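Local coordinates for class II aldolase/adducin domain protein (Pseudomonas syringae pv. phaseolicola 1448A, PDB 3OCR) that is of uncertain specific function but belongs to the class II aldolase/adducin family and may bind actin filaments, at residues A[87-92]-A[107-112]; A[59-62]-A[68-71]; A[147-152]-A[209-214]. All coordinates share one frame; numbering follows the deposited sequence.

Overall arrangement
Interactions 1 and 2 are neighbours in one half of the aldolase/adducin domain, their centres about 8 Å apart, and interaction 3 lies across the centre of the chain, about 28 to 29 Å from either by centres. Along the chain they follow in series: 59-62/68-71, then 87-92/107-112, then 147-152/209-214. The first two share the mixed sheet through adjacent strands 68-71 and 87-90, and Tyr-109 packs on Phe-69 from the segment entering helix 110-118. That pair therefore holds a sheet region within the subunit, whereas interaction 3 joins helices 148-151 and 199-219 at an interface with a second subunit of the tetramer.

Interaction 1 (A[87-92]-A[107-112]); sequences VKVDID and AGYVIH
At the end of sheet strand 87-90, where the chain turns into a loop, the strand meets the segment leading into helix 110-118, and Tyr-109 makes nearly all of the contact. Val-89 lies over one face of its phenol ring: CG2 is 4.0 Å from the ring centroid, 29° off the ring normal, a CH-pi contact. The methyl sits toward the hydroxyl end, with Val-89 CG2 3.6 Å from Tyr-109 CZ, and the two side chains run past each other in opposite directions. Tyr-109 has its CG anti to the backbone N (chi1 179°), which sends the ring across to the strand. There the hydroxyl donates a weak hydrogen bond to the backbone, Tyr-109 OH to Asp-90 O at 2.9 Å. Farther along the loop, Asp-92 C comes up at the ring edge, near its plane, 4.0 Å from Tyr-109 CE2. The turn itself is tied by Asp-90, whose OD1 accepts a hydrogen bond from Thr-94 N and a weak one from Asp-92 N (2.9 Å). Phe-69 and Ile-71 of the neighbouring strand also touch the tyrosine, and Ser-113 OG bonds to Ile-91 O. Tyr-109 thus combines an apolar face contact with a polar one, but the weak bond holds its hydroxyl only in part, and packing of the ring probably does most of the work.

Interaction 2 (A[59-62]-A[68-71]); sequences SARV and HFLI
Ala-60 and Leu-70 form the antiparallel hydrogen-bonded pair of this beta hairpin, exchanging two backbone bonds: Leu-70 N to Ala-60 O at 2.9 Å, with an N-H...O angle of 166°, and the longer Ala-60 N to Leu-70 O at 3.3 Å. A third bond, from Val-62 N to His-68 O at 2.9 Å, continues the ladder toward the turn, its donor tilted 32° from the carbonyl plane. Between these rungs Arg-61 and Phe-69 make a non-hydrogen-bonded pair. The phenylalanine ring passes obliquely by CB and CG of the arginine, with Arg-61 CB 3.7 Å from Phe-69 CE1. Arg-61 leaves the backbone pointing away from its own N (chi1 -169°) and stays extended as far as NE, carrying the guanidinium beyond the ring to a salt bridge with Glu-67 and a hydrogen bond to Gly-64 O. On the side of the sheet where Ala-60 and Leu-70 point, Leu-70 meets Val-62 at about a right angle, Val-62 CG2 lying 3.7 Å from Leu-70 CG. Helix 29-47 covers this side, with Val-34 on Ala-60 and Leu-38 on Leu-70. At the far end, Ser-59 OG hydrogen-bonds to His-112 and His-116, the latter also meeting the Phe-69 ring. Three bonds thus pair the inner strand edges, the outer ones bonding to strand 87-90 and to Val-125 and Gln-123, with Ala-60, Val-62 and Leu-70 left to the helix.

Interaction 3 (A[147-152]-A[209-214]); sequences SQHSIA and LEYACN
His-149 and Tyr-211 set their rings almost perpendicular, with planes at 82° and centroids 5.2 Å apart, in an offset edge-to-face pair that points the tyrosine edge at the imidazole face. The nearest atoms are His-149 CD2 and Tyr-211 CD2, 3.5 Å apart, and Tyr-211 CE2 is close to the imidazole as well. A chi1 of -158° lets the tyrosine ring stand out from helix 199-219 to meet the histidine. Both polar ends turn to a second subunit: Tyr-211 OH hydrogen-bonds to His-129 O of that chain, and His-149 NE2 to its Asp-52 OD2, so the pair sits at a subunit interface, each ring held by a bond to the other chain. Next to the ring pair, two helices of the aldolase/adducin domain approach closely, helix 148-151 against helix 199-219. Ala-212 has only a methyl to offer, and the backbones come near there: Ala-212 CB lies 3.8 Å from Ser-150 N and 4.1 Å from His-149 CB. Ser-147 occupies the N-cap position of the short helix, and a water links its OG (2.7 Å) to Ala-212 O (2.9 Å), donating to the carbonyl. Ser-150 OG accepts a hydrogen bond from Ser-147 N and is also bonded to Leu-144 O and Ile-146 N, tying the helix start to the preceding loop.

Interaction 1 (A[87-92]-A[107-112])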
loop_
_atom_site.group_PDB
_atom_site.type_symbol
_atom_site.label_atom_id
_atom_site.label_comp_id
_atom_site.label_asym_id
_atom_site.label_seq_id
_atom_site.Cartn_x
_atom_site.Cartn_y
_atom_site.Cartn_z
ATOM N N VAL A 87 -24.383 -20.722 3.934
ATOM C CA VAL A 87 -25.184 -21.489 4.867
ATOM C C VAL A 87 -26.481 -20.754 5.176
ATOM O O VAL A 87 -26.459 -19.548 5.488
ATOM C CB VAL A 87 -24.417 -21.797 6.177
ATOM C CG1 VAL A 87 -25.211 -22.763 7.048
ATOM C CG2 VAL A 87 -23.036 -22.358 5.883
ATOM N N LYS A 88 -27.590 -21.492 5.130
ATOM C CA LYS A 88 -28.899 -20.957 5.500
ATOM C C LYS A 88 -29.212 -21.278 6.945
ATOM O O LYS A 88 -29.239 -22.456 7.347
ATOM C CB LYS A 88 -30.004 -21.504 4.606
ATOM C CG LYS A 88 -31.374 -20.850 4.877
ATOM C CD LYS A 88 -32.342 -21.074 3.725
ATOM C CE LYS A 88 -32.864 -22.500 3.701
ATOM N NZ LYS A 88 -33.853 -22.662 2.598
ATOM N N VAL A 89 -29.446 -20.218 7.714
ATOM C CA VAL A 89 -29.731 -20.336 9.144
ATOM C C VAL A 89 -31.026 -19.569 9.494
ATOM O O VAL A 89 -31.467 -18.707 8.722
ATOM C CB VAL A 89 -28.556 -19.818 10.018
ATOM C CG1 VAL A 89 -27.269 -20.626 9.751
ATOM C CG2 VAL A 89 -28.307 -18.332 9.803
ATOM N N ASP A 90 -31.623 -19.895 10.641
ATOM C CA ASP A 90 -32.824 -19.183 11.119
ATOM C C ASP A 90 -32.355 -17.984 11.937
ATOM O O ASP A 90 -31.159 -17.740 12.023
ATOM C CB ASP A 90 -33.741 -20.112 11.941
ATOM C CG ASP A 90 -33.054 -20.705 13.178
ATOM O OD1 ASP A 90 -32.051 -20.144 13.667
ATOM O OD2 ASP A 90 -33.536 -21.749 13.673
ATOM N N ILE A 91 -33.279 -17.245 12.538
ATOM C CA ILE A 91 -32.915 -16.067 13.327
ATOM C C ILE A 91 -32.008 -16.381 14.528
ATOM O O ILE A 91 -31.255 -15.520 14.980
ATOM C CB ILE A 91 -34.160 -15.228 13.732
ATOM C CG1 ILE A 91 -33.774 -13.782 14.082
ATOM C CG2 ILE A 91 -34.964 -15.910 14.860
ATOM C CD1 ILE A 91 -33.018 -13.022 12.956
ATOM N N ASP A 92 -32.033 -17.617 15.011
ATOM C CA ASP A 92 -31.185 -18.034 16.142
ATOM C C ASP A 92 -29.790 -18.485 15.745
ATOM O O ASP A 92 -28.935 -18.658 16.606
ATOM C CB ASP A 92 -31.843 -19.187 16.882
ATOM C CG ASP A 92 -33.166 -18.810 17.452
ATOM O OD1 ASP A 92 -33.310 -17.624 17.826
ATOM O OD2 ASP A 92 -34.050 -19.691 17.530
ATOM N N ALA A 107 -21.117 -17.369 17.223
ATOM C CA ALA A 107 -20.934 -16.135 17.987
ATOM C C ALA A 107 -20.836 -14.900 17.079
ATOM O O ALA A 107 -21.290 -13.809 17.446
ATOM C CB ALA A 107 -19.707 -16.254 18.880
ATOM N N GLY A 108 -20.252 -15.074 15.892
ATOM C CA GLY A 108 -20.148 -13.983 14.912
ATOM C C GLY A 108 -21.486 -13.581 14.293
ATOM O O GLY A 108 -21.618 -12.488 13.759
ATOM N N TYR A 109 -22.467 -14.483 14.344
ATOM C CA TYR A 109 -23.796 -14.250 13.778
ATOM C C TYR A 109 -24.740 -13.416 14.657
ATOM O O TYR A 109 -25.749 -12.881 14.174
ATOM C CB TYR A 109 -24.458 -15.593 13.460
ATOM C CG TYR A 109 -25.863 -15.512 12.888
ATOM C CD1 TYR A 109 -26.098 -14.991 11.612
ATOM C CD2 TYR A 109 -26.961 -15.994 13.609
ATOM C CE1 TYR A 109 -27.414 -14.928 11.074
ATOM C CE2 TYR A 109 -28.271 -15.920 13.082
ATOM C CZ TYR A 109 -28.482 -15.397 11.817
ATOM O OH TYR A 109 -29.765 -15.357 11.286
ATOM N N VAL A 110 -24.434 -13.328 15.941
ATOM C CA VAL A 110 -25.289 -12.611 16.880
ATOM C C VAL A 110 -25.581 -11.161 16.473
ATOM O O VAL A 110 -26.723 -10.707 16.566
ATOM C CB VAL A 110 -24.708 -12.671 18.302
ATOM C CG1 VAL A 110 -25.468 -11.717 19.240
ATOM C CG2 VAL A 110 -24.762 -14.133 18.833
ATOM N N ILE A 111 -24.566 -10.433 16.021
ATOM C CA ILE A 111 -24.801 -9.052 15.580
ATOM C C ILE A 111 -25.766 -8.982 14.390
ATOM O O ILE A 111 -26.659 -8.155 14.363
ATOM C CB ILE A 111 -23.478 -8.268 15.318
ATOM C CG1 ILE A 111 -23.799 -6.796 15.034
ATOM C CG2 ILE A 111 -22.618 -8.925 14.203
ATOM C CD1 ILE A 111 -22.686 -5.837 15.440
ATOM N N HIS A 112 -25.591 -9.884 13.431
ATOM C CA HIS A 112 -26.466 -9.978 12.283
ATOM C C HIS A 112 -27.894 -10.271 12.725
ATOM O O HIS A 112 -28.826 -9.576 12.315
ATOM C CB HIS A 112 -25.912 -11.012 11.294
ATOM C CG HIS A 112 -24.568 -10.623 10.753
ATOM N ND1 HIS A 112 -24.420 -9.812 9.646
ATOM C CD2 HIS A 112 -23.315 -10.862 11.217
ATOM C CE1 HIS A 112 -23.134 -9.596 9.434
ATOM N NE2 HIS A 112 -22.440 -10.220 10.372
#

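Interaction 2 (A[59-62]-A[68-71])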
loop_
_atom_site.group_PDB
_atom_site.type_symbol
_atom_site.label_atom_id
_atom_site.label_comp_id
_atom_site.label_asym_id
_atom_site.label_seq_id
_atom_site.Cartn_x
_atom_site.Cartn_y
_atom_site.Cartn_z
ATOM N N SER A 59 -24.437 -10.945 5.988
ATOM C CA SER A 59 -25.678 -11.750 5.975
ATOM C C SER A 59 -26.720 -11.136 5.037
ATOM O O SER A 59 -26.709 -9.918 4.815
ATOM C CB SER A 59 -26.256 -11.888 7.388
ATOM O OG SER A 59 -26.569 -10.618 7.922
ATOM N N ALA A 60 -27.595 -11.984 4.489
ATOM C CA ALA A 60 -28.755 -11.559 3.703
ATOM C C ALA A 60 -29.989 -12.371 4.079
ATOM O O ALA A 60 -29.895 -13.581 4.290
ATOM C CB ALA A 60 -28.478 -11.744 2.203
ATOM N N ARG A 61 -31.146 -11.718 4.118
ATOM C CA ARG A 61 -32.392 -12.426 4.271
ATOM C C ARG A 61 -32.747 -13.198 2.992
ATOM O O ARG A 61 -32.607 -12.680 1.884
ATOM C CB ARG A 61 -33.534 -11.493 4.656
ATOM C CG ARG A 61 -34.789 -12.322 5.075
ATOM C CD ARG A 61 -35.959 -11.464 5.322
ATOM N NE ARG A 61 -37.085 -12.161 5.976
ATOM C CZ ARG A 61 -38.016 -12.884 5.349
ATOM N NH1 ARG A 61 -37.960 -13.098 4.040
ATOM N NH2 ARG A 61 -39.009 -13.423 6.048
ATOM N N VAL A 62 -33.174 -14.443 3.165
ATOM C CA VAL A 62 -33.720 -15.257 2.077
ATOM C C VAL A 62 -35.139 -14.746 1.804
ATOM O O VAL A 62 -35.973 -14.739 2.711
ATOM C CB VAL A 62 -33.747 -16.754 2.463
ATOM C CG1 VAL A 62 -34.434 -17.610 1.365
ATOM C CG2 VAL A 62 -32.344 -17.273 2.748
ATOM N N HIS A 68 -35.386 -16.747 7.391
ATOM C CA HIS A 68 -34.134 -17.452 7.134
ATOM C C HIS A 68 -33.109 -16.512 6.510
ATOM O O HIS A 68 -33.484 -15.556 5.818
ATOM C CB HIS A 68 -34.354 -18.674 6.245
ATOM C CG HIS A 68 -35.153 -19.760 6.896
ATOM N ND1 HIS A 68 -35.706 -20.807 6.186
ATOM C CD2 HIS A 68 -35.512 -19.952 8.187
ATOM C CE1 HIS A 68 -36.362 -21.601 7.011
ATOM N NE2 HIS A 68 -36.260 -21.105 8.233
ATOM N N PHE A 69 -31.830 -16.784 6.792
ATOM C CA PHE A 69 -30.703 -15.928 6.424
ATOM C C PHE A 69 -29.508 -16.724 5.934
ATOM O O PHE A 69 -29.287 -17.861 6.347
ATOM C CB PHE A 69 -30.277 -15.051 7.620
ATOM C CG PHE A 69 -31.398 -14.261 8.182
ATOM C CD1 PHE A 69 -31.649 -12.983 7.727
ATOM C CD2 PHE A 69 -32.269 -14.833 9.119
ATOM C CE1 PHE A 69 -32.729 -12.251 8.225
ATOM C CE2 PHE A 69 -33.360 -14.118 9.611
ATOM C CZ PHE A 69 -33.586 -12.818 9.162
ATOM N N LEU A 70 -28.733 -16.103 5.050
ATOM C CA LEU A 70 -27.515 -16.701 4.506
ATOM C C LEU A 70 -26.267 -16.053 5.083
ATOM O O LEU A 70 -26.210 -14.826 5.262
ATOM C CB LEU A 70 -27.519 -16.568 2.985
ATOM C CG LEU A 70 -28.633 -17.321 2.254
ATOM C CD1 LEU A 70 -29.023 -16.608 0.926
ATOM C CD2 LEU A 70 -28.176 -18.749 2.007
ATOM N N ILE A 71 -25.266 -16.883 5.378
ATOM C CA ILE A 71 -23.981 -16.433 5.923
ATOM C C ILE A 71 -22.888 -17.434 5.496
ATOM O O ILE A 71 -23.200 -18.565 5.047
ATOM C CB ILE A 71 -24.079 -16.253 7.472
ATOM C CG1 ILE A 71 -22.874 -15.500 8.034
ATOM C CG2 ILE A 71 -24.329 -17.607 8.158
ATOM C CD1 ILE A 71 -23.193 -14.602 9.230
#

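Interaction 3 (A[147-152]-A[209-214])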
loop_
_atom_site.group_PDB
_atom_site.type_symbol
_atom_site.label_atom_id
_atom_site.label_comp_id
_atom_site.label_asym_id
_atom_site.label_seq_id
_atom_site.Cartn_x
_atom_site.Cartn_y
_atom_site.Cartn_z
ATOM N N SER A 147 -14.350 15.712 3.281
ATOM C CA SER A 147 -14.268 15.290 1.892
ATOM C C SER A 147 -15.673 15.088 1.346
ATOM O O SER A 147 -16.606 14.837 2.098
ATOM C CB SER A 147 -13.457 14.000 1.757
ATOM O OG SER A 147 -14.151 12.865 2.314
ATOM N N GLN A 148 -15.844 15.170 0.028
ATOM C CA GLN A 148 -17.154 14.871 -0.560
ATOM C C GLN A 148 -17.672 13.498 -0.102
ATOM O O GLN A 148 -18.858 13.316 0.179
ATOM C CB GLN A 148 -17.077 14.903 -2.072
ATOM C CG GLN A 148 -18.401 14.603 -2.746
ATOM C CD GLN A 148 -18.450 15.145 -4.152
ATOM O OE1 GLN A 148 -18.406 14.375 -5.133
ATOM N NE2 GLN A 148 -18.523 16.470 -4.271
ATOM N N HIS A 149 -16.760 12.539 -0.041
ATOM C CA HIS A 149 -17.081 11.162 0.319
ATOM C C HIS A 149 -17.583 11.008 1.763
ATOM O O HIS A 149 -18.553 10.289 2.008
ATOM C CB HIS A 149 -15.860 10.275 0.058
ATOM C CG HIS A 149 -15.405 10.323 -1.364
ATOM N ND1 HIS A 149 -14.823 11.447 -1.918
ATOM C CD2 HIS A 149 -15.486 9.408 -2.357
ATOM C CE1 HIS A 149 -14.548 11.210 -3.191
ATOM N NE2 HIS A 149 -14.936 9.982 -3.481
ATOM N N SER A 150 -16.933 11.683 2.713
ATOM C CA SER A 150 -17.382 11.632 4.100
ATOM C C SER A 150 -18.631 12.495 4.345
ATOM O O SER A 150 -19.492 12.110 5.148
ATOM C CB SER A 150 -16.270 12.053 5.063
ATOM O OG SER A 150 -15.827 13.358 4.773
ATOM N N ILE A 151 -18.705 13.658 3.678
ATOM C CA ILE A 151 -19.790 14.637 3.896
ATOM C C ILE A 151 -21.114 14.036 3.423
ATOM O O ILE A 151 -22.170 14.290 4.010
ATOM C CB ILE A 151 -19.462 16.018 3.217
ATOM C CG1 ILE A 151 -18.272 16.675 3.898
ATOM C CG2 ILE A 151 -20.656 16.994 3.211
ATOM C CD1 ILE A 151 -17.604 17.832 3.062
ATOM N N ALA A 152 -21.046 13.188 2.395
ATOM C CA ALA A 152 -22.206 12.452 1.925
ATOM C C ALA A 152 -22.854 11.545 3.005
ATOM O O ALA A 152 -24.050 11.235 2.928
ATOM C CB ALA A 152 -21.822 11.626 0.663
ATOM N N LEU A 209 -18.188 4.095 2.352
ATOM C CA LEU A 209 -17.763 4.390 3.710
ATOM C C LEU A 209 -16.281 4.034 3.877
ATOM O O LEU A 209 -15.532 4.770 4.518
ATOM C CB LEU A 209 -18.615 3.634 4.736
ATOM C CG LEU A 209 -18.356 3.981 6.215
ATOM C CD1 LEU A 209 -18.542 5.498 6.473
ATOM C CD2 LEU A 209 -19.203 3.109 7.179
ATOM N N GLU A 210 -15.880 2.908 3.296
ATOM C CA GLU A 210 -14.524 2.412 3.410
ATOM C C GLU A 210 -13.589 3.426 2.720
ATOM O O GLU A 210 -12.529 3.801 3.272
ATOM C CB GLU A 210 -14.405 1.050 2.685
ATOM C CG GLU A 210 -12.949 0.591 2.553
ATOM C CD GLU A 210 -12.290 0.319 3.899
ATOM O OE1 GLU A 210 -13.016 -0.071 4.862
ATOM O OE2 GLU A 210 -11.046 0.493 3.982
ATOM N N TYR A 211 -14.002 3.912 1.552
ATOM C CA TYR A 211 -13.218 4.949 0.878
ATOM C C TYR A 211 -13.145 6.251 1.684
ATOM O O TYR A 211 -12.087 6.863 1.773
ATOM C CB TYR A 211 -13.743 5.241 -0.509
ATOM C CG TYR A 211 -12.675 5.876 -1.421
ATOM C CD1 TYR A 211 -11.341 5.432 -1.395
ATOM C CD2 TYR A 211 -13.000 6.897 -2.301
ATOM C CE1 TYR A 211 -10.361 6.002 -2.240
ATOM C CE2 TYR A 211 -12.040 7.464 -3.150
ATOM C CZ TYR A 211 -10.733 7.008 -3.122
ATOM O OH TYR A 211 -9.794 7.576 -3.955
ATOM N N ALA A 212 -14.272 6.688 2.214
ATOM C CA ALA A 212 -14.269 7.892 3.079
ATOM C C ALA A 212 -13.248 7.712 4.200
ATOM O O ALA A 212 -12.481 8.625 4.479
ATOM C CB ALA A 212 -15.667 8.176 3.629
ATOM N N CYS A 213 -13.195 6.529 4.815
ATOM C CA CYS A 213 -12.204 6.284 5.847
ATOM C C CYS A 213 -10.767 6.297 5.325
ATOM O O CYS A 213 -9.928 6.875 5.982
ATOM C CB CYS A 213 -12.457 4.999 6.647
ATOM S SG CYS A 213 -14.046 4.937 7.508
ATOM N N ASN A 214 -10.481 5.646 4.186
ATOM C CA ASN A 214 -9.147 5.726 3.585
ATOM C C ASN A 214 -8.649 7.185 3.479
ATOM O O ASN A 214 -7.482 7.519 3.768
ATOM C CB ASN A 214 -9.144 5.183 2.142
ATOM C CG ASN A 214 -9.532 3.711 2.015
ATOM O OD1 ASN A 214 -10.102 3.320 0.982
ATOM N ND2 ASN A 214 -9.151 2.873 2.986
HETATM O O HOH W 1 -12.862 11.469 4.219
#